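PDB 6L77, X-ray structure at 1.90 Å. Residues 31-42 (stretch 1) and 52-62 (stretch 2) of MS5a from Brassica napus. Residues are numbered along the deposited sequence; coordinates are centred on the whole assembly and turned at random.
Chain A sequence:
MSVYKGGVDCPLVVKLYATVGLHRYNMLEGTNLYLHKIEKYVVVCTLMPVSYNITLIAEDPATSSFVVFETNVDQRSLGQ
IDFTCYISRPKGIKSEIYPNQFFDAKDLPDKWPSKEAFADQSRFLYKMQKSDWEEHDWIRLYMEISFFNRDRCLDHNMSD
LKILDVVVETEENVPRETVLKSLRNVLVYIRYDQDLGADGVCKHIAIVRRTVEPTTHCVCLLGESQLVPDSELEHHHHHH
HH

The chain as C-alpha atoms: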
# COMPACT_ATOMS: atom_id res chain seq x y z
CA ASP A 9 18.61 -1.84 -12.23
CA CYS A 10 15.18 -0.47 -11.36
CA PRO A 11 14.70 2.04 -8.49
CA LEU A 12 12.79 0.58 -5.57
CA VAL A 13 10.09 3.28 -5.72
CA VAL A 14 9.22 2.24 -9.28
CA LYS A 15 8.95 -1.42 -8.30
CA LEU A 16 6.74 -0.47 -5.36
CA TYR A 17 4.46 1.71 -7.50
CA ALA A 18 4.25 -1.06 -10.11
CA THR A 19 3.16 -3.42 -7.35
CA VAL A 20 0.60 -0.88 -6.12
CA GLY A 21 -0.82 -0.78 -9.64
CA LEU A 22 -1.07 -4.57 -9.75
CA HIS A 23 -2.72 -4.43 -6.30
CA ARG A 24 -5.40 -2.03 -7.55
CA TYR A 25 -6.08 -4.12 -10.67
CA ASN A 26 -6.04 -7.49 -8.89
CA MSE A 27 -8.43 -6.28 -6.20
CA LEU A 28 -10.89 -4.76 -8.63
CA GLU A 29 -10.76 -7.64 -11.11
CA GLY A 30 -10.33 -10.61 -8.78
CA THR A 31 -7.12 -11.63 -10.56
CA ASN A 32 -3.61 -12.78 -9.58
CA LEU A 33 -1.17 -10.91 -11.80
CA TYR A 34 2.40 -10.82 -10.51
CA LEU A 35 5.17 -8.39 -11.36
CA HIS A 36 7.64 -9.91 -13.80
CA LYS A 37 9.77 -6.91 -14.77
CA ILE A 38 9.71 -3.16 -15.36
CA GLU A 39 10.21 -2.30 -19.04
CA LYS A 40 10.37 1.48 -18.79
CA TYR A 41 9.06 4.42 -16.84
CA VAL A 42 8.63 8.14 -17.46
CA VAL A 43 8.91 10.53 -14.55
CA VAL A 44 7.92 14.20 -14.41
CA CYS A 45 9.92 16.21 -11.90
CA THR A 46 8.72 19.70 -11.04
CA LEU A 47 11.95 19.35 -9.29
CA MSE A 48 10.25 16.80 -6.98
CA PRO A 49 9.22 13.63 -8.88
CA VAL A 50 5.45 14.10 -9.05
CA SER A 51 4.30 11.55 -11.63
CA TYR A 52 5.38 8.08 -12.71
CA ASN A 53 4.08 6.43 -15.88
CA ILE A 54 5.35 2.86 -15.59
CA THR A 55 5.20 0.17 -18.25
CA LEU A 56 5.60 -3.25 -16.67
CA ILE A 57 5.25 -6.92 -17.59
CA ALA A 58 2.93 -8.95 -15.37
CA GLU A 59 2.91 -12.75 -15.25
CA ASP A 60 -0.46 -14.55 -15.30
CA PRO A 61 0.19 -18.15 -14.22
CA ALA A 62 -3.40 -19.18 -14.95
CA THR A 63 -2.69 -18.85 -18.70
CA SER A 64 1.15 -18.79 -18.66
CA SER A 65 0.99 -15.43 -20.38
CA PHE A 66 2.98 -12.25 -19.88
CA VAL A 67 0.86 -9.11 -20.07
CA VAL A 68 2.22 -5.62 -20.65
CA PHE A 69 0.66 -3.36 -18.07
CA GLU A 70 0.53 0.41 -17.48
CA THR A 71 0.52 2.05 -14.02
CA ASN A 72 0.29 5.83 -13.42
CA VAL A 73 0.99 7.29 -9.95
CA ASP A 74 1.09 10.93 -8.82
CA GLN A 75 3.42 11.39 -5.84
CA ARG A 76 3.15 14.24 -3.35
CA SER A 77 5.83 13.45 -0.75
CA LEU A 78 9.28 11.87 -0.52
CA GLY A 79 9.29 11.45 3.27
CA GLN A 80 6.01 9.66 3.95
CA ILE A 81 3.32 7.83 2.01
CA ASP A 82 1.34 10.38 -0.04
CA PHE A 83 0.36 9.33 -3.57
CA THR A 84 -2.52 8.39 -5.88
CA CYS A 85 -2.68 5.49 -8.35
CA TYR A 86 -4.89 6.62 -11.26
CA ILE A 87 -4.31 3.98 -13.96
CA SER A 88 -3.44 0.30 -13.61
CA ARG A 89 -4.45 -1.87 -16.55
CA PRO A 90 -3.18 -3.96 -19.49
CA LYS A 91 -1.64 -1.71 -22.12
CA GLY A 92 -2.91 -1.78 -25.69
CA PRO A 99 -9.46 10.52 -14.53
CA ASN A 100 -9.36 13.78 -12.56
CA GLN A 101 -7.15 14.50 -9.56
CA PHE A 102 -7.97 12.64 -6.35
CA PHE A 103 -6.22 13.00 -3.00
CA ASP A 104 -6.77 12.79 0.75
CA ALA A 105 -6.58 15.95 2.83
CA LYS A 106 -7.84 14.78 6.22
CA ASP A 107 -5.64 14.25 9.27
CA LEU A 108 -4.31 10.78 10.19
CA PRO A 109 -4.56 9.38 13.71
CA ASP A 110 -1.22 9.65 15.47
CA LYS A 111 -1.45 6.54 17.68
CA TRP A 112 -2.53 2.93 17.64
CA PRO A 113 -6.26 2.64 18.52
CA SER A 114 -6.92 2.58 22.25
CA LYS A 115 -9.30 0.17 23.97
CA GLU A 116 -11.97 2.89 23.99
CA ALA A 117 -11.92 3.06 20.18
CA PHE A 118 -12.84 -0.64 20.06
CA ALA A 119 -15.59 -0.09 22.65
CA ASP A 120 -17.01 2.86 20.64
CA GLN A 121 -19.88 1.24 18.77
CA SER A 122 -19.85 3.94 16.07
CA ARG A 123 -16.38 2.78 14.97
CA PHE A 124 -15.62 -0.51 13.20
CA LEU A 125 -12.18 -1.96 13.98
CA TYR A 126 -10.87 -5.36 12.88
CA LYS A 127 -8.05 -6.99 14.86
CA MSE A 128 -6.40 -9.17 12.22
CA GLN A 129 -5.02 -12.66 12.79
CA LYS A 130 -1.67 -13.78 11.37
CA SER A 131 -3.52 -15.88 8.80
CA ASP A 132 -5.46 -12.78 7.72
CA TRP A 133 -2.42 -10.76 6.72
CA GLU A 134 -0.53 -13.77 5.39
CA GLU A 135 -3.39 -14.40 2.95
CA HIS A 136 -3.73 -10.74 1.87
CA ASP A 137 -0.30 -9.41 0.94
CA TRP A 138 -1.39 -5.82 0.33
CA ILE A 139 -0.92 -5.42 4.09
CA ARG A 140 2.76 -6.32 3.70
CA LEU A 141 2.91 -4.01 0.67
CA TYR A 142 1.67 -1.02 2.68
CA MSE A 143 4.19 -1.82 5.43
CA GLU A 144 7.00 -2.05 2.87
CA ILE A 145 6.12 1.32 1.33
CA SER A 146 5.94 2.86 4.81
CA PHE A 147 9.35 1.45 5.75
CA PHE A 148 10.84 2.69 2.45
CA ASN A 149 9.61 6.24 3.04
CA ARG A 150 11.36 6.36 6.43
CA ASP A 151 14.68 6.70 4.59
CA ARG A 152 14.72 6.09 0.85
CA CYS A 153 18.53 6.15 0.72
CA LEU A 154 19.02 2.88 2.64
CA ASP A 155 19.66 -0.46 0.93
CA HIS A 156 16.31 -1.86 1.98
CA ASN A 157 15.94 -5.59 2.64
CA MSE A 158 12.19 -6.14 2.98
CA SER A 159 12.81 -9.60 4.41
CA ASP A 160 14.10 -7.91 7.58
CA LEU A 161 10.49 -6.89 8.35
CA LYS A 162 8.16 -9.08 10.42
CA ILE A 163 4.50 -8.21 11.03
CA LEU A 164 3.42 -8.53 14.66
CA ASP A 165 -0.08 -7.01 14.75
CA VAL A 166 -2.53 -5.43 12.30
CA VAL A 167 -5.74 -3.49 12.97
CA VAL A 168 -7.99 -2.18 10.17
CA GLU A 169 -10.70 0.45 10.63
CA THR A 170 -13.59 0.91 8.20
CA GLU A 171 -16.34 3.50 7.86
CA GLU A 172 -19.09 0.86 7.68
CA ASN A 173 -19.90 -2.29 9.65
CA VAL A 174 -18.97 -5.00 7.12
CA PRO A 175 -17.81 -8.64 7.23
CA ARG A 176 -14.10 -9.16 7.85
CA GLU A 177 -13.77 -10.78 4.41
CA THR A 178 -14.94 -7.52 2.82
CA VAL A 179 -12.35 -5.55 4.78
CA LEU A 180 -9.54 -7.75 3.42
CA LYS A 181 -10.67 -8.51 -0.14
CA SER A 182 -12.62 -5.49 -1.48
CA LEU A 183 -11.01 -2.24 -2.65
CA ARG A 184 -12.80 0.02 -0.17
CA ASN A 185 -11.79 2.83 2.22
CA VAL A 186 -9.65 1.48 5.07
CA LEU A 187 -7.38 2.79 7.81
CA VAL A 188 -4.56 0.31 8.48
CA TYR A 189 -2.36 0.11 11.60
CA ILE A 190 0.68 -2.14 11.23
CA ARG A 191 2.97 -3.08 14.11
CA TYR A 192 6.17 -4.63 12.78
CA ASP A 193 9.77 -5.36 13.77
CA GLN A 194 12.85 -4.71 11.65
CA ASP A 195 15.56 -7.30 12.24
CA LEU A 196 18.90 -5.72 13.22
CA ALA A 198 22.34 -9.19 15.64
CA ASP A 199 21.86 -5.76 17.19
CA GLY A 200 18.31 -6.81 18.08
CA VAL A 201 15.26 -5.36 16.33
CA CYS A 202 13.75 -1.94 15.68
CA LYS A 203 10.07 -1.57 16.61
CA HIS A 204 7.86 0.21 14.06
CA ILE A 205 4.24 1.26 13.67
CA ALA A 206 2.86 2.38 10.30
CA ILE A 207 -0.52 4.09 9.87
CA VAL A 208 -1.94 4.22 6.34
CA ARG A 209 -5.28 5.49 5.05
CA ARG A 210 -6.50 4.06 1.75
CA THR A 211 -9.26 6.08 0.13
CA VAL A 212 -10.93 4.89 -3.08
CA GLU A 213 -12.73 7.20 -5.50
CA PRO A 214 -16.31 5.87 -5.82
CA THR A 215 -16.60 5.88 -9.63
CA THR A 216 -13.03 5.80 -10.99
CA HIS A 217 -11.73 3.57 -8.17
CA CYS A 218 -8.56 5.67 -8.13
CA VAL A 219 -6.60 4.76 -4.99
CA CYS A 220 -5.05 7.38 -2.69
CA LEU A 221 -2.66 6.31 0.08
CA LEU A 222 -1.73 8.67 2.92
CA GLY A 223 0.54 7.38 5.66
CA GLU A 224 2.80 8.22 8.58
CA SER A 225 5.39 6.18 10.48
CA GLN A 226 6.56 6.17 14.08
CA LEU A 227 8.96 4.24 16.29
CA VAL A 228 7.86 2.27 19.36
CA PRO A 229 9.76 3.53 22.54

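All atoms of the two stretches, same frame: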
# COMPACT_ATOMS: atom_id res chain seq x y z
N THR A 31 -8.15 -10.92 -9.82
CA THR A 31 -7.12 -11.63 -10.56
C THR A 31 -5.87 -11.80 -9.70
O THR A 31 -5.80 -11.33 -8.56
CB THR A 31 -6.78 -10.88 -11.86
OG1 THR A 31 -6.48 -9.50 -11.55
CG2 THR A 31 -7.95 -10.93 -12.83
N ASN A 32 -4.87 -12.50 -10.26
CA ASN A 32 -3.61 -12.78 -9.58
C ASN A 32 -2.47 -12.54 -10.57
O ASN A 32 -1.78 -13.47 -11.01
CB ASN A 32 -3.56 -14.21 -9.04
CG ASN A 32 -4.43 -14.39 -7.82
OD1 ASN A 32 -4.00 -14.12 -6.71
ND2 ASN A 32 -5.67 -14.80 -8.04
N LEU A 33 -2.30 -11.28 -10.97
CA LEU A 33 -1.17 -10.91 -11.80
C LEU A 33 0.01 -10.56 -10.91
O LEU A 33 -0.14 -9.85 -9.90
CB LEU A 33 -1.50 -9.71 -12.69
CG LEU A 33 -2.63 -9.87 -13.70
CD1 LEU A 33 -2.65 -8.60 -14.56
CD2 LEU A 33 -2.42 -11.09 -14.57
N TYR A 34 1.19 -11.05 -11.28
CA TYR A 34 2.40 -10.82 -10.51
C TYR A 34 3.40 -10.02 -11.34
O TYR A 34 3.48 -10.17 -12.56
CB TYR A 34 3.04 -12.15 -10.08
CG TYR A 34 2.12 -13.01 -9.26
CD1 TYR A 34 1.73 -12.62 -7.98
CD2 TYR A 34 1.63 -14.20 -9.77
CE1 TYR A 34 0.87 -13.42 -7.22
CE2 TYR A 34 0.76 -15.01 -9.01
CZ TYR A 34 0.40 -14.61 -7.75
OH TYR A 34 -0.45 -15.41 -7.01
N LEU A 35 4.18 -9.19 -10.66
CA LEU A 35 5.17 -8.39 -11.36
C LEU A 35 6.28 -9.28 -11.89
O LEU A 35 6.90 -10.05 -11.15
CB LEU A 35 5.75 -7.32 -10.42
CG LEU A 35 6.89 -6.50 -11.00
CD1 LEU A 35 6.40 -5.70 -12.22
CD2 LEU A 35 7.49 -5.57 -9.93
N HIS A 36 6.53 -9.19 -13.20
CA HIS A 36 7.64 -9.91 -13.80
C HIS A 36 8.85 -9.01 -13.99
O HIS A 36 9.95 -9.35 -13.55
CB HIS A 36 7.20 -10.53 -15.13
CG HIS A 36 8.32 -11.17 -15.90
ND1 HIS A 36 8.97 -12.30 -15.46
CD2 HIS A 36 8.89 -10.84 -17.08
CE1 HIS A 36 9.90 -12.64 -16.34
NE2 HIS A 36 9.88 -11.77 -17.33
N LYS A 37 8.67 -7.86 -14.64
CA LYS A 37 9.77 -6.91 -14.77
C LYS A 37 9.19 -5.54 -15.11
O LYS A 37 8.06 -5.42 -15.57
CB LYS A 37 10.77 -7.33 -15.86
CG LYS A 37 10.20 -7.24 -17.26
CD LYS A 37 11.18 -7.76 -18.32
CE LYS A 37 12.45 -6.93 -18.37
NZ LYS A 37 12.23 -5.61 -19.01
N ILE A 38 10.00 -4.51 -14.88
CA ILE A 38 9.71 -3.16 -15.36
C ILE A 38 10.39 -2.99 -16.71
O ILE A 38 11.60 -3.22 -16.82
CB ILE A 38 10.21 -2.10 -14.36
CG1 ILE A 38 9.75 -2.39 -12.93
CG2 ILE A 38 9.85 -0.68 -14.86
CD1 ILE A 38 8.29 -2.24 -12.72
N GLU A 39 9.64 -2.57 -17.73
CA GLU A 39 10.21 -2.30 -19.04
C GLU A 39 10.73 -0.87 -19.15
O GLU A 39 11.81 -0.63 -19.70
CB GLU A 39 9.17 -2.53 -20.15
CG GLU A 39 8.87 -3.97 -20.45
CD GLU A 39 9.79 -4.57 -21.49
OE1 GLU A 39 10.82 -3.94 -21.82
OE2 GLU A 39 9.49 -5.68 -21.99
N LYS A 40 9.95 0.09 -18.68
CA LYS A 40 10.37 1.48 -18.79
C LYS A 40 9.46 2.30 -17.90
O LYS A 40 8.38 1.86 -17.52
CB LYS A 40 10.29 2.00 -20.23
CG LYS A 40 8.91 1.95 -20.84
CD LYS A 40 8.83 2.97 -21.98
CE LYS A 40 7.53 2.85 -22.76
NZ LYS A 40 7.33 3.99 -23.69
N TYR A 41 9.93 3.49 -17.54
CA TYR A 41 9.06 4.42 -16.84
C TYR A 41 9.44 5.83 -17.25
O TYR A 41 10.55 6.09 -17.72
CB TYR A 41 9.12 4.24 -15.32
CG TYR A 41 10.49 4.51 -14.70
CD1 TYR A 41 11.45 3.52 -14.65
CD2 TYR A 41 10.80 5.75 -14.15
CE1 TYR A 41 12.67 3.75 -14.07
CE2 TYR A 41 12.02 5.98 -13.57
CZ TYR A 41 12.95 4.97 -13.54
OH TYR A 41 14.19 5.17 -12.98
N VAL A 42 8.46 6.72 -17.14
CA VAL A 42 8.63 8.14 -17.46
C VAL A 42 8.29 8.91 -16.20
O VAL A 42 7.23 8.69 -15.61
CB VAL A 42 7.74 8.59 -18.63
CG1 VAL A 42 8.03 10.06 -18.98
CG2 VAL A 42 7.98 7.69 -19.85
N TYR A 52 4.74 9.24 -12.13
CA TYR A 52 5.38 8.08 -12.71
C TYR A 52 4.40 7.44 -13.67
O TYR A 52 3.25 7.19 -13.30
CB TYR A 52 5.80 7.06 -11.65
CG TYR A 52 7.01 7.46 -10.84
CD1 TYR A 52 6.89 8.25 -9.71
CD2 TYR A 52 8.29 7.05 -11.23
CE1 TYR A 52 8.01 8.62 -8.98
CE2 TYR A 52 9.41 7.41 -10.51
CZ TYR A 52 9.26 8.20 -9.38
OH TYR A 52 10.38 8.55 -8.68
N ASN A 53 4.83 7.21 -14.90
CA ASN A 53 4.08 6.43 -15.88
C ASN A 53 4.94 5.22 -16.15
O ASN A 53 5.99 5.33 -16.79
CB ASN A 53 3.80 7.24 -17.14
CG ASN A 53 3.22 6.41 -18.29
OD1 ASN A 53 2.72 5.29 -18.09
ND2 ASN A 53 3.28 6.95 -19.50
N ILE A 54 4.52 4.06 -15.63
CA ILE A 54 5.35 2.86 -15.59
C ILE A 54 4.74 1.84 -16.53
O ILE A 54 3.54 1.55 -16.47
CB ILE A 54 5.43 2.29 -14.16
CG1 ILE A 54 5.97 3.33 -13.20
CG2 ILE A 54 6.27 1.00 -14.13
CD1 ILE A 54 5.70 2.97 -11.72
N THR A 55 5.58 1.28 -17.40
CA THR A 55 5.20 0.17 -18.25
C THR A 55 5.87 -1.08 -17.70
O THR A 55 7.10 -1.15 -17.61
CB THR A 55 5.63 0.42 -19.70
OG1 THR A 55 5.05 1.65 -20.16
CG2 THR A 55 5.19 -0.74 -20.60
N LEU A 56 5.07 -2.06 -17.31
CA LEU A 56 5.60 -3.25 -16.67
C LEU A 56 5.04 -4.49 -17.35
O LEU A 56 4.02 -4.42 -18.05
CB LEU A 56 5.28 -3.29 -15.17
CG LEU A 56 3.78 -3.18 -14.86
CD1 LEU A 56 3.35 -4.34 -14.00
CD2 LEU A 56 3.40 -1.85 -14.21
N ILE A 57 5.71 -5.62 -17.14
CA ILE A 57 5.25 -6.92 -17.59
C ILE A 57 4.75 -7.66 -16.37
O ILE A 57 5.48 -7.78 -15.38
CB ILE A 57 6.36 -7.71 -18.29
CG1 ILE A 57 7.02 -6.87 -19.39
CG2 ILE A 57 5.80 -9.02 -18.84
CD1 ILE A 57 6.04 -6.32 -20.39
N ALA A 58 3.50 -8.12 -16.41
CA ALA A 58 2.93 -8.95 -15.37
C ALA A 58 2.86 -10.39 -15.86
O ALA A 58 2.58 -10.64 -17.04
CB ALA A 58 1.54 -8.47 -14.96
N GLU A 59 3.10 -11.34 -14.96
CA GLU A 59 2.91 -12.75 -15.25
C GLU A 59 1.53 -13.19 -14.78
O GLU A 59 1.10 -12.84 -13.67
CB GLU A 59 3.99 -13.62 -14.60
CG GLU A 59 3.80 -15.11 -14.93
CD GLU A 59 4.97 -16.01 -14.50
OE1 GLU A 59 5.92 -15.55 -13.84
OE2 GLU A 59 4.92 -17.21 -14.85
N ASP A 60 0.84 -13.96 -15.62
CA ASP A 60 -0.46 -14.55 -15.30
C ASP A 60 -0.32 -16.06 -15.34
O ASP A 60 -0.44 -16.68 -16.41
CB ASP A 60 -1.54 -14.08 -16.28
CG ASP A 60 -2.86 -14.82 -16.12
OD1 ASP A 60 -3.08 -15.46 -15.07
OD2 ASP A 60 -3.67 -14.79 -17.07
N PRO A 61 -0.06 -16.70 -14.20
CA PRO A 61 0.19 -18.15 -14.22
C PRO A 61 -1.01 -18.97 -14.63
O PRO A 61 -0.84 -20.14 -15.01
CB PRO A 61 0.59 -18.45 -12.76
CG PRO A 61 1.15 -17.12 -12.24
CD PRO A 61 0.25 -16.09 -12.89
N ALA A 62 -2.22 -18.41 -14.56
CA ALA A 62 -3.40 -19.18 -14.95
C ALA A 62 -3.41 -19.48 -16.44
O ALA A 62 -3.96 -20.51 -16.86
CB ALA A 62 -4.68 -18.44 -14.55
O HOH W 1 -3.19 -15.41 -12.61
O HOH W 2 7.88 -13.67 -13.29

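Strands 34-42 and 52-60 pair antiparallel, and the register slips by one residue at two beta bulges. Ile 57 and Thr 55, the residues most covered by the opposite stretch, each sit across from one of these bulges.

Ile 57 is the most covered. Its carbonyl serves two successive amides: His 36 N lies 2.8 Å from Ile 57 O, and Lys 37 N lies 3.3 Å from the same Ile 57 O. Ile 57 N returns a nearly straight hydrogen bond to Lys 37 O at 2.8 Å. The extra residue in the bulge is His 36, with a phi/psi of -99/-53. Ile 57 CG1 is 3.6 Å from Glu 39 CG and 3.8 Å from Lys 37 CG; Ile 57 CG2 is 4.0 Å from His 36 CD2. The aliphatic parts of two charged side chains therefore cover it. Lys 37 NZ and Glu 39 OE1 also form a salt bridge at 3.6 Å.

Thr 55 repeats the pattern. Thr 55 O accepts from Glu 39 N at 2.9 Å and from Lys 40 N at 3.3 Å, while Thr 55 N donates to Lys 40 O at 2.9 Å. Glu 39 is the extra residue here. Its phi/psi of -87/-45 resembles that of His 36. Both CA-to-CB bonds point toward the other strand.

Tyr 34 N donates to Glu 59 O at 3.0 Å, and Glu 59 N to Tyr 34 O at 2.7 Å. Pro 61 CG approaches the edge of the tyrosine ring, 3.9 Å from Tyr 34 CD2. Nearby, one water bridges His 36 ND1 and Glu 59 OE1, at 2.8 Å from each.

On the face opposite Ile 57 and Thr 55, Ile 38 CD1 packs 4.0 Å from Leu 56 CB, and Tyr 41 CB 3.9 Å from Ile 54 CG1.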